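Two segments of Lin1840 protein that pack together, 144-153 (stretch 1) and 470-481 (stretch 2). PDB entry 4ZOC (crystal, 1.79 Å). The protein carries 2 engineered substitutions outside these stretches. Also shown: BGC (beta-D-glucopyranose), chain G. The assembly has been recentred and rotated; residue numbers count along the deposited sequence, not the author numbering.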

# COMPACT_ATOMS: atom_id res chain seq x y z
N ASP A 144 -8.78 0.58 2.06
CA ASP A 144 -8.13 -0.50 2.80
C ASP A 144 -9.02 -0.91 3.96
O ASP A 144 -9.03 -0.32 5.03
CB ASP A 144 -6.73 -0.06 3.27
CG ASP A 144 -5.94 -1.20 3.87
OD1 ASP A 144 -6.56 -2.27 4.24
OD2 ASP A 144 -4.69 -1.03 4.01
N PRO A 145 -9.82 -1.96 3.75
CA PRO A 145 -10.71 -2.40 4.77
C PRO A 145 -10.09 -3.09 5.98
O PRO A 145 -10.84 -3.44 6.93
CB PRO A 145 -11.65 -3.32 4.01
CG PRO A 145 -10.92 -3.79 2.85
CD PRO A 145 -9.92 -2.72 2.50
N ARG A 146 -8.76 -3.25 6.03
CA ARG A 146 -8.09 -3.70 7.30
C ARG A 146 -8.29 -2.65 8.35
O ARG A 146 -8.45 -2.96 9.55
CB ARG A 146 -6.61 -3.94 7.07
CG ARG A 146 -6.36 -5.17 6.26
CD ARG A 146 -4.91 -5.27 5.83
NE ARG A 146 -4.53 -4.22 4.89
CZ ARG A 146 -3.38 -4.21 4.22
NH1 ARG A 146 -2.47 -5.14 4.40
NH2 ARG A 146 -3.14 -3.24 3.34
N TRP A 147 -8.31 -1.39 7.94
CA TRP A 147 -8.43 -0.24 8.88
C TRP A 147 -9.82 -0.22 9.46
O TRP A 147 -10.85 -0.10 8.73
CB TRP A 147 -8.23 1.06 8.07
CG TRP A 147 -7.98 2.29 8.84
CD1 TRP A 147 -7.11 2.43 9.85
CD2 TRP A 147 -8.56 3.58 8.64
NE1 TRP A 147 -7.05 3.72 10.27
CE2 TRP A 147 -7.90 4.47 9.55
CE3 TRP A 147 -9.47 4.11 7.72
CZ2 TRP A 147 -8.18 5.86 9.62
CZ3 TRP A 147 -9.79 5.45 7.79
CH2 TRP A 147 -9.14 6.33 8.73
N GLY A 148 -9.90 -0.22 10.79
CA GLY A 148 -11.18 -0.24 11.47
C GLY A 148 -12.06 0.96 11.26
O GLY A 148 -13.28 0.88 11.35
N ARG A 149 -11.43 2.06 10.94
CA ARG A 149 -12.14 3.36 10.75
C ARG A 149 -12.83 3.52 9.39
O ARG A 149 -13.50 4.50 9.19
CB ARG A 149 -11.17 4.52 11.02
CG ARG A 149 -10.53 4.38 12.40
CD ARG A 149 -9.83 5.67 12.86
NE ARG A 149 -10.88 6.57 13.33
CZ ARG A 149 -10.76 7.53 14.23
NH1 ARG A 149 -9.59 7.83 14.79
NH2 ARG A 149 -11.85 8.21 14.56
N VAL A 150 -12.77 2.53 8.49
CA VAL A 150 -13.56 2.55 7.29
C VAL A 150 -15.03 2.73 7.65
O VAL A 150 -15.77 3.32 6.84
CB VAL A 150 -13.39 1.32 6.35
CG1 VAL A 150 -11.95 1.26 5.84
CG2 VAL A 150 -13.75 0.02 7.02
N MET A 151 -15.46 2.25 8.83
CA MET A 151 -16.89 2.34 9.18
C MET A 151 -17.38 3.79 9.25
O MET A 151 -18.56 4.03 9.18
CB MET A 151 -17.18 1.67 10.52
CG MET A 151 -16.34 2.24 11.71
SD MET A 151 -17.27 2.62 13.20
CE MET A 151 -18.36 3.88 12.60
N GLU A 152 -16.45 4.71 9.46
CA GLU A 152 -16.73 6.17 9.61
C GLU A 152 -16.81 6.91 8.32
O GLU A 152 -17.26 8.03 8.31
CB GLU A 152 -15.67 6.82 10.49
CG GLU A 152 -15.62 6.31 11.92
CD GLU A 152 -14.30 6.68 12.54
OE1 GLU A 152 -14.07 7.89 12.76
OE2 GLU A 152 -13.53 5.75 12.87
N SER A 153 -16.28 6.32 7.25
CA SER A 153 -16.18 6.95 5.95
C SER A 153 -17.34 6.49 5.11
O SER A 153 -17.90 5.45 5.40
CB SER A 153 -14.85 6.49 5.30
OG SER A 153 -14.72 7.07 3.96
N TRP A 470 -14.33 -4.88 16.95
CA TRP A 470 -13.33 -5.33 15.97
C TRP A 470 -13.07 -4.31 14.87
O TRP A 470 -12.27 -4.55 14.02
CB TRP A 470 -13.78 -6.62 15.38
CG TRP A 470 -13.88 -7.76 16.40
CD1 TRP A 470 -13.35 -7.80 17.62
CD2 TRP A 470 -14.56 -9.02 16.21
NE1 TRP A 470 -13.68 -8.94 18.25
CE2 TRP A 470 -14.45 -9.73 17.43
CE3 TRP A 470 -15.32 -9.57 15.15
CZ2 TRP A 470 -14.97 -11.02 17.63
CZ3 TRP A 470 -15.88 -10.89 15.33
CH2 TRP A 470 -15.69 -11.60 16.59
N GLY A 471 -13.77 -3.17 14.94
CA GLY A 471 -13.56 -2.03 14.07
C GLY A 471 -13.61 -0.76 14.90
O GLY A 471 -13.47 -0.77 16.12
N GLY A 472 -13.78 0.34 14.21
CA GLY A 472 -13.64 1.65 14.82
C GLY A 472 -12.18 2.00 15.06
O GLY A 472 -11.27 1.41 14.49
N GLU A 473 -11.95 3.06 15.85
CA GLU A 473 -10.59 3.44 16.10
C GLU A 473 -9.73 2.32 16.80
O GLU A 473 -10.15 1.74 17.80
CB GLU A 473 -10.53 4.73 16.89
CG GLU A 473 -9.10 5.22 17.21
CD GLU A 473 -9.06 6.50 18.07
OE1 GLU A 473 -10.18 7.09 18.30
OE2 GLU A 473 -7.96 6.91 18.52
N ALA A 474 -8.54 2.05 16.25
CA ALA A 474 -7.61 1.06 16.82
C ALA A 474 -8.22 -0.34 16.83
O ALA A 474 -7.92 -1.18 17.71
CB ALA A 474 -7.10 1.49 18.20
N GLY A 475 -9.03 -0.59 15.83
CA GLY A 475 -9.60 -1.89 15.51
C GLY A 475 -9.14 -2.38 14.13
O GLY A 475 -9.94 -2.57 13.23
N SER A 476 -7.84 -2.50 13.94
CA SER A 476 -7.28 -2.95 12.69
C SER A 476 -7.23 -4.47 12.68
O SER A 476 -6.68 -5.08 13.66
CB SER A 476 -5.84 -2.41 12.54
OG SER A 476 -5.82 -1.01 12.26
N LEU A 477 -7.60 -5.04 11.53
CA LEU A 477 -7.51 -6.45 11.30
C LEU A 477 -6.62 -6.73 10.15
O LEU A 477 -6.92 -6.31 9.03
CB LEU A 477 -8.84 -7.09 10.99
CG LEU A 477 -9.90 -7.29 11.97
CD1 LEU A 477 -11.07 -8.06 11.32
CD2 LEU A 477 -9.28 -8.07 13.12
N ALA A 478 -5.55 -7.47 10.37
CA ALA A 478 -4.71 -7.85 9.23
C ALA A 478 -5.36 -8.75 8.24
O ALA A 478 -5.13 -8.58 7.01
CB ALA A 478 -3.40 -8.43 9.71
N THR A 479 -6.27 -9.62 8.68
CA THR A 479 -7.03 -10.47 7.77
C THR A 479 -8.50 -10.13 7.89
O THR A 479 -9.11 -10.17 9.00
CB THR A 479 -6.81 -11.95 8.10
OG1 THR A 479 -5.39 -12.22 8.06
CG2 THR A 479 -7.57 -12.85 7.22
N ILE A 480 -9.08 -9.69 6.78
CA ILE A 480 -10.45 -9.17 6.81
C ILE A 480 -11.49 -10.30 6.64
O ILE A 480 -12.25 -10.36 5.63
CB ILE A 480 -10.66 -8.05 5.76
CG1 ILE A 480 -10.23 -8.49 4.38
CG2 ILE A 480 -9.86 -6.82 6.19
CD1 ILE A 480 -11.09 -7.86 3.31
N ARG A 481 -11.51 -11.14 7.66
CA ARG A 481 -12.38 -12.30 7.76
C ARG A 481 -13.12 -12.27 9.09
O ARG A 481 -12.65 -11.70 10.05
CB ARG A 481 -11.56 -13.59 7.61
CG ARG A 481 -11.12 -13.88 6.21
CD ARG A 481 -10.32 -15.16 6.20
NE ARG A 481 -11.11 -16.36 6.45
CZ ARG A 481 -11.75 -17.03 5.50
NH1 ARG A 481 -11.84 -16.55 4.28
NH2 ARG A 481 -12.43 -18.14 5.81
C2 BGC G . -8.64 7.73 24.25
C3 BGC G . -7.82 8.21 23.00
C4 BGC G . -8.67 8.24 21.68
C5 BGC G . -9.97 9.02 22.02
C6 BGC G . -10.82 9.08 20.79
C1 BGC G . -9.82 8.62 24.38
O1 BGC G . -10.58 8.28 25.57
O2 BGC G . -7.86 7.77 25.44
O3 BGC G . -6.65 7.38 22.85
O4 BGC G . -7.94 8.77 20.51
O5 BGC G . -10.62 8.50 23.22
O6 BGC G . -11.24 7.75 20.50
O HOH W 1 -8.10 0.53 12.99
O HOH W 2 -10.09 9.61 17.18

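The two stretches lie more than 300 residues apart in sequence and are joined directly by two backbone hydrogen bonds. Neither forms a strand here. Leu477 N donates to Arg146 O at 3.0 Å, nearly straight. Gly472 N donates to Gly148 O, also at 3.0 Å, but the bond is bent and weak. Arg146 O also receives a CA-H...O contact from Ser476 CA at 3.4 Å.

The CA atoms of the two stretches come closest at Gly148 and Gly471, 4.0 Å apart. A side chain on Gly148 would clash with Gly472 O and Gly475 O. Gly148 N does not bond to Gly475 O, because the angle is poor. Water 1 satisfies it instead, accepting from Gly148 N at 2.9 Å. The same water donates to Ser476 OG at 2.8 Å and accepts weakly from Gly475 N at 3.2 Å, so it bridges the stretches.

Two arginines are held by acids of their own stretch. Arg146 NE donates to Asp144 OD1 at 2.9 Å, and Arg146 NH2 donates to Asp144 OD2 at 2.8 Å. Arg149 NE donates to Glu152 OE2 at 2.8 Å, and Arg149 NH2 donates to Glu152 OE1 at 2.9 Å. Both pairs are salt bridges.

Arg149 also faces Glu473. Arg149 NH1 lies 3.6 Å from Glu473 OE1, a long salt bridge through charge alone, since the oxygen sits well out of the guanidinium plane. Water 2 links the same two atoms by hydrogen bonds, accepting from Arg149 NH1 at 3.0 Å and donating to Glu473 OE1 at 2.8 Å. Glu473 OE1 also accepts from glucose O6 at 2.5 Å, and Glu473 OE2 accepts from glucose O4 at 2.7 Å.

Ile480 makes the apolar contact, with its CD1 4.1 Å from Pro145 CG. Ala478 O is buried beside Arg146 CD, 3.5 Å away, and has no polar partner.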